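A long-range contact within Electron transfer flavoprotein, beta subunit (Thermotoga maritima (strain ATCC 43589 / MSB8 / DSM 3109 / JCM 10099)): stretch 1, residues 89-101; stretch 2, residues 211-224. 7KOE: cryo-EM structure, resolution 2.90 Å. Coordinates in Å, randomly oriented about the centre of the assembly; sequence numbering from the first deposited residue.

Stretch 1, residues 89-101: LDEAVHLSDRTFA
Stretch 2 (211-224) IRAIRYEPIVWTHK

Residues 89-101 and 211-224 lie in one chain, and their closest-spaced touching residues are 121 positions apart in sequence. Together they bury 836 Å². The first stretch has a strand that begins at Glu-91; its far part, from Arg-98 to Phe-100, turns. The second leaves a helix at Arg-215 (phi/psi -91/52), runs through a short strand at Ile-219 and Val-220, and enters another helix at His-223, with Thr-222 at the N-cap position.

The backbones pair as parallel strands. Val-93 faces Ile-219 with CA atoms 4.6 Å apart, and His-94 faces Val-220 with CA atoms 4.5 Å apart. Ala-92 lies level with Pro-218, and Leu-95 with Trp-221. Phi/psi is -133/126 at Val-93, -109/129 at His-94, -71/111 at Ile-219 and -90/128 at Val-220. Three good hydrogen bonds fix the register: Ile-219 N to Ala-92 O at 3.0 Å, His-94 N to Ile-219 O at 2.6 Å, and Trp-221 N to His-94 O at 2.7 Å. Ser-96 N to Trp-221 O is weak, at 3.3 Å and 125°. CA-H...O contacts supplement the ladder. Val-93 CA is 3.4 Å from Ile-219 O, Val-220 CA is 3.3 Å from His-94 O, and Leu-95 CA is 3.4 Å from Trp-221 O.

Side-chain polar contacts hold both ends. Arg-212, with chi1 to chi3 all t, reaches from the helix to two backbone carbonyls near the plane of its guanidinium. Arg-212 NH1 donates to Leu-89 O at 2.7 Å, and Arg-212 NH2 makes a weak bond to Asp-90 O at 2.6 Å. The CA-to-CB bond of Tyr-216 (chi1 t, chi2 73°) points toward the first stretch. Tyr-216 OH donates to Glu-91 OE1 at a very short 2.5 Å and accepts from Ala-92 N at 3.0 Å. Glu-91 has chi1 and chi2 both m, and its end comes nearer to the second stretch than its CB direction suggests.

At the other end, the CA-to-CB bond of Asp-97 (chi1 t, chi2 -2°) points toward the second stretch. Asp-97 OD2 accepts from His-223 ND1 at 2.5 Å and from His-223 N at 3.1 Å, so one carboxylate oxygen binds both ring and backbone of the first helical residue. Thr-99 OG1 also donates weakly to Asp-97 OD2, at 2.8 Å. The His-223 rotamer is p, with chi2 -80°.

Apolar contacts fill the space between. Val-93 (t) and Ile-219 (m, t) share one sheet face, with Val-93 CG2 4.2 Å from Ile-219 CD1. Val-93 CG1 is 3.6 Å from Trp-221 CE3, while CG2 lies over a face of that indole. Leu-95 CD2 meets the ring edge, 4.1 Å from Trp-221 CE3. His-94 and Val-220, both t, share the other sheet face. Ala-92 CB packs 3.6 Å from Tyr-216 CE2 and 3.8 Å from Pro-218 CB.

Thr-99 CG2 makes a CH-pi contact over the His-223 ring, 4.2 Å from its centroid. Phe-100 (m) places CZ 3.8 Å from His-223 CA.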

# COMPACT_ATOMS: atom_id res chain seq x y z
N LEU A 89 -49.40 15.21 8.76
CA LEU A 89 -49.20 15.81 10.06
C LEU A 89 -49.02 17.32 9.94
O LEU A 89 -48.74 17.85 8.86
CB LEU A 89 -48.00 15.18 10.75
CG LEU A 89 -48.22 13.97 11.65
CD1 LEU A 89 -48.82 12.77 10.95
CD2 LEU A 89 -46.90 13.59 12.26
N ASP A 90 -49.18 18.02 11.06
CA ASP A 90 -49.08 19.47 11.02
C ASP A 90 -47.64 19.94 10.97
O ASP A 90 -47.21 20.56 10.00
CB ASP A 90 -49.80 20.09 12.22
CG ASP A 90 -51.28 20.21 12.01
OD1 ASP A 90 -51.70 20.39 10.85
OD2 ASP A 90 -52.04 20.15 13.00
N GLU A 91 -46.87 19.66 12.02
CA GLU A 91 -45.54 20.24 12.14
C GLU A 91 -44.52 19.17 12.47
O GLU A 91 -44.83 18.13 13.05
CB GLU A 91 -45.49 21.33 13.21
CG GLU A 91 -46.32 22.56 12.89
CD GLU A 91 -45.74 23.36 11.74
OE1 GLU A 91 -44.50 23.52 11.69
OE2 GLU A 91 -46.53 23.84 10.89
N ALA A 92 -43.28 19.44 12.08
CA ALA A 92 -42.14 18.62 12.44
C ALA A 92 -41.15 19.47 13.21
O ALA A 92 -41.01 20.67 12.96
CB ALA A 92 -41.46 18.01 11.22
N VAL A 93 -40.46 18.85 14.16
CA VAL A 93 -39.55 19.54 15.05
C VAL A 93 -38.25 18.75 15.11
O VAL A 93 -38.27 17.54 15.38
CB VAL A 93 -40.15 19.71 16.46
CG1 VAL A 93 -39.08 19.96 17.49
CG2 VAL A 93 -41.16 20.84 16.47
N HIS A 94 -37.14 19.41 14.83
CA HIS A 94 -35.84 18.77 14.85
C HIS A 94 -35.04 19.27 16.05
O HIS A 94 -34.93 20.48 16.27
CB HIS A 94 -35.08 19.05 13.56
CG HIS A 94 -34.00 18.06 13.28
ND1 HIS A 94 -33.12 18.19 12.23
CD2 HIS A 94 -33.65 16.92 13.92
CE1 HIS A 94 -32.28 17.18 12.23
NE2 HIS A 94 -32.58 16.39 13.25
N LEU A 95 -34.50 18.34 16.82
CA LEU A 95 -33.57 18.66 17.89
C LEU A 95 -32.19 18.30 17.35
O LEU A 95 -31.67 17.21 17.61
CB LEU A 95 -33.90 17.89 19.16
CG LEU A 95 -35.36 17.87 19.58
CD1 LEU A 95 -35.53 16.95 20.76
CD2 LEU A 95 -35.85 19.26 19.91
N SER A 96 -31.60 19.21 16.59
CA SER A 96 -30.35 18.95 15.89
C SER A 96 -29.24 19.76 16.53
O SER A 96 -29.23 20.99 16.45
CB SER A 96 -30.47 19.30 14.40
OG SER A 96 -29.23 19.06 13.75
N ASP A 97 -28.31 19.05 17.16
CA ASP A 97 -27.14 19.61 17.82
C ASP A 97 -26.22 18.45 18.13
O ASP A 97 -26.68 17.36 18.48
CB ASP A 97 -27.51 20.36 19.10
CG ASP A 97 -26.47 21.37 19.50
OD1 ASP A 97 -25.43 21.47 18.81
OD2 ASP A 97 -26.68 22.07 20.52
N ARG A 98 -24.91 18.68 18.01
CA ARG A 98 -23.98 17.64 18.43
C ARG A 98 -23.65 17.75 19.91
O ARG A 98 -22.82 16.99 20.41
CB ARG A 98 -22.70 17.66 17.59
CG ARG A 98 -21.91 18.94 17.67
CD ARG A 98 -20.65 18.81 16.83
NE ARG A 98 -20.95 18.48 15.44
CZ ARG A 98 -21.20 19.37 14.49
NH1 ARG A 98 -21.47 18.97 13.26
NH2 ARG A 98 -21.20 20.67 14.78
N THR A 99 -24.31 18.67 20.61
CA THR A 99 -24.49 18.55 22.05
C THR A 99 -25.28 17.30 22.40
O THR A 99 -25.04 16.70 23.45
CB THR A 99 -25.20 19.80 22.57
OG1 THR A 99 -24.58 20.96 22.02
CG2 THR A 99 -25.13 19.89 24.08
N PHE A 100 -26.19 16.86 21.52
CA PHE A 100 -27.02 15.68 21.74
C PHE A 100 -26.41 14.41 21.17
O PHE A 100 -27.07 13.37 21.21
CB PHE A 100 -28.41 15.87 21.13
CG PHE A 100 -29.11 17.14 21.52
CD1 PHE A 100 -29.00 17.66 22.80
CD2 PHE A 100 -29.88 17.82 20.60
CE1 PHE A 100 -29.64 18.83 23.13
CE2 PHE A 100 -30.53 18.98 20.93
CZ PHE A 100 -30.41 19.49 22.20
N ALA A 101 -25.20 14.46 20.64
CA ALA A 101 -24.63 13.30 19.96
C ALA A 101 -24.17 12.25 20.96
O ALA A 101 -23.72 12.57 22.06
CB ALA A 101 -23.47 13.72 19.07
N ILE A 211 -46.22 16.16 -1.53
CA ILE A 211 -45.65 17.37 -2.12
C ILE A 211 -45.42 18.42 -1.04
O ILE A 211 -44.37 19.07 -1.02
CB ILE A 211 -46.57 17.89 -3.25
CG1 ILE A 211 -46.31 17.07 -4.51
CG2 ILE A 211 -46.39 19.37 -3.51
CD1 ILE A 211 -47.38 17.19 -5.53
N ARG A 212 -46.36 18.54 -0.10
CA ARG A 212 -46.16 19.40 1.06
C ARG A 212 -45.02 18.90 1.94
O ARG A 212 -44.32 19.70 2.57
CB ARG A 212 -47.45 19.50 1.87
CG ARG A 212 -47.40 20.51 2.99
CD ARG A 212 -48.56 20.39 3.95
NE ARG A 212 -48.18 20.89 5.26
CZ ARG A 212 -48.23 20.16 6.37
NH1 ARG A 212 -48.67 18.92 6.33
NH2 ARG A 212 -47.85 20.69 7.53
N ALA A 213 -44.80 17.59 1.97
CA ALA A 213 -43.69 17.03 2.74
C ALA A 213 -42.35 17.36 2.13
O ALA A 213 -41.34 17.44 2.84
CB ALA A 213 -43.85 15.52 2.85
N ILE A 214 -42.29 17.54 0.81
CA ILE A 214 -41.03 17.84 0.15
C ILE A 214 -40.61 19.28 0.40
O ILE A 214 -39.48 19.55 0.81
CB ILE A 214 -41.13 17.53 -1.36
CG1 ILE A 214 -41.24 16.03 -1.57
CG2 ILE A 214 -39.92 18.03 -2.09
CD1 ILE A 214 -42.00 15.66 -2.80
N ARG A 215 -41.52 20.22 0.19
CA ARG A 215 -41.22 21.63 0.44
C ARG A 215 -41.59 22.03 1.86
O ARG A 215 -42.28 23.02 2.10
CB ARG A 215 -41.92 22.51 -0.58
CG ARG A 215 -43.34 22.13 -0.87
CD ARG A 215 -44.05 23.19 -1.68
NE ARG A 215 -43.48 23.34 -3.01
CZ ARG A 215 -44.13 23.07 -4.13
NH1 ARG A 215 -45.38 22.64 -4.09
NH2 ARG A 215 -43.53 23.24 -5.30
N TYR A 216 -41.11 21.26 2.83
CA TYR A 216 -41.32 21.55 4.24
C TYR A 216 -39.98 21.57 4.95
O TYR A 216 -39.12 20.72 4.69
CB TYR A 216 -42.23 20.53 4.91
CG TYR A 216 -42.54 20.87 6.34
CD1 TYR A 216 -43.41 21.91 6.65
CD2 TYR A 216 -41.96 20.17 7.39
CE1 TYR A 216 -43.69 22.24 7.95
CE2 TYR A 216 -42.24 20.49 8.69
CZ TYR A 216 -43.10 21.53 8.97
OH TYR A 216 -43.37 21.86 10.27
N GLU A 217 -39.80 22.54 5.85
CA GLU A 217 -38.59 22.63 6.64
C GLU A 217 -38.94 22.42 8.11
O GLU A 217 -39.69 23.23 8.68
CB GLU A 217 -37.92 23.98 6.44
CG GLU A 217 -37.15 24.08 5.15
CD GLU A 217 -35.89 23.25 5.16
OE1 GLU A 217 -35.29 23.09 6.24
OE2 GLU A 217 -35.50 22.74 4.09
N PRO A 218 -38.45 21.35 8.73
CA PRO A 218 -38.74 21.13 10.15
C PRO A 218 -38.07 22.17 11.04
O PRO A 218 -36.99 22.67 10.74
CB PRO A 218 -38.17 19.74 10.41
CG PRO A 218 -37.19 19.52 9.33
CD PRO A 218 -37.75 20.21 8.14
N ILE A 219 -38.75 22.50 12.13
CA ILE A 219 -38.29 23.52 13.07
C ILE A 219 -37.08 22.96 13.82
O ILE A 219 -37.22 22.04 14.62
CB ILE A 219 -39.40 23.93 14.04
CG1 ILE A 219 -40.68 24.21 13.27
CG2 ILE A 219 -38.99 25.15 14.82
CD1 ILE A 219 -41.90 24.25 14.14
N VAL A 220 -35.91 23.52 13.56
CA VAL A 220 -34.68 23.03 14.18
C VAL A 220 -34.45 23.78 15.49
O VAL A 220 -34.47 25.01 15.52
CB VAL A 220 -33.48 23.20 13.24
CG1 VAL A 220 -32.27 22.49 13.80
CG2 VAL A 220 -33.82 22.67 11.87
N TRP A 221 -34.23 23.03 16.56
CA TRP A 221 -33.97 23.58 17.88
C TRP A 221 -32.65 23.01 18.39
O TRP A 221 -32.49 21.79 18.48
CB TRP A 221 -35.10 23.26 18.85
CG TRP A 221 -36.33 24.07 18.62
CD1 TRP A 221 -36.41 25.27 17.99
CD2 TRP A 221 -37.66 23.72 19.01
NE1 TRP A 221 -37.71 25.69 17.96
CE2 TRP A 221 -38.50 24.76 18.59
CE3 TRP A 221 -38.22 22.64 19.69
CZ2 TRP A 221 -39.87 24.75 18.81
CZ3 TRP A 221 -39.57 22.62 19.91
CH2 TRP A 221 -40.39 23.67 19.47
N THR A 222 -31.72 23.89 18.73
CA THR A 222 -30.45 23.49 19.30
C THR A 222 -30.58 23.37 20.82
O THR A 222 -31.67 23.46 21.38
CB THR A 222 -29.35 24.47 18.91
OG1 THR A 222 -29.80 25.81 19.16
CG2 THR A 222 -29.00 24.33 17.44
N HIS A 223 -29.45 23.17 21.50
CA HIS A 223 -29.49 23.06 22.95
C HIS A 223 -29.66 24.42 23.62
O HIS A 223 -30.07 24.47 24.79
CB HIS A 223 -28.22 22.37 23.46
CG HIS A 223 -27.03 23.28 23.55
ND1 HIS A 223 -26.26 23.60 22.46
CD2 HIS A 223 -26.47 23.91 24.61
CE1 HIS A 223 -25.28 24.40 22.84
NE2 HIS A 223 -25.39 24.60 24.14
N LYS A 224 -29.36 25.51 22.93
CA LYS A 224 -29.67 26.84 23.44
C LYS A 224 -31.16 27.15 23.30
O LYS A 224 -31.72 27.87 24.13
CB LYS A 224 -28.82 27.89 22.72
CG LYS A 224 -29.02 29.32 23.19
CD LYS A 224 -28.56 29.50 24.63
CE LYS A 224 -28.65 30.96 25.05
NZ LYS A 224 -30.07 31.42 25.11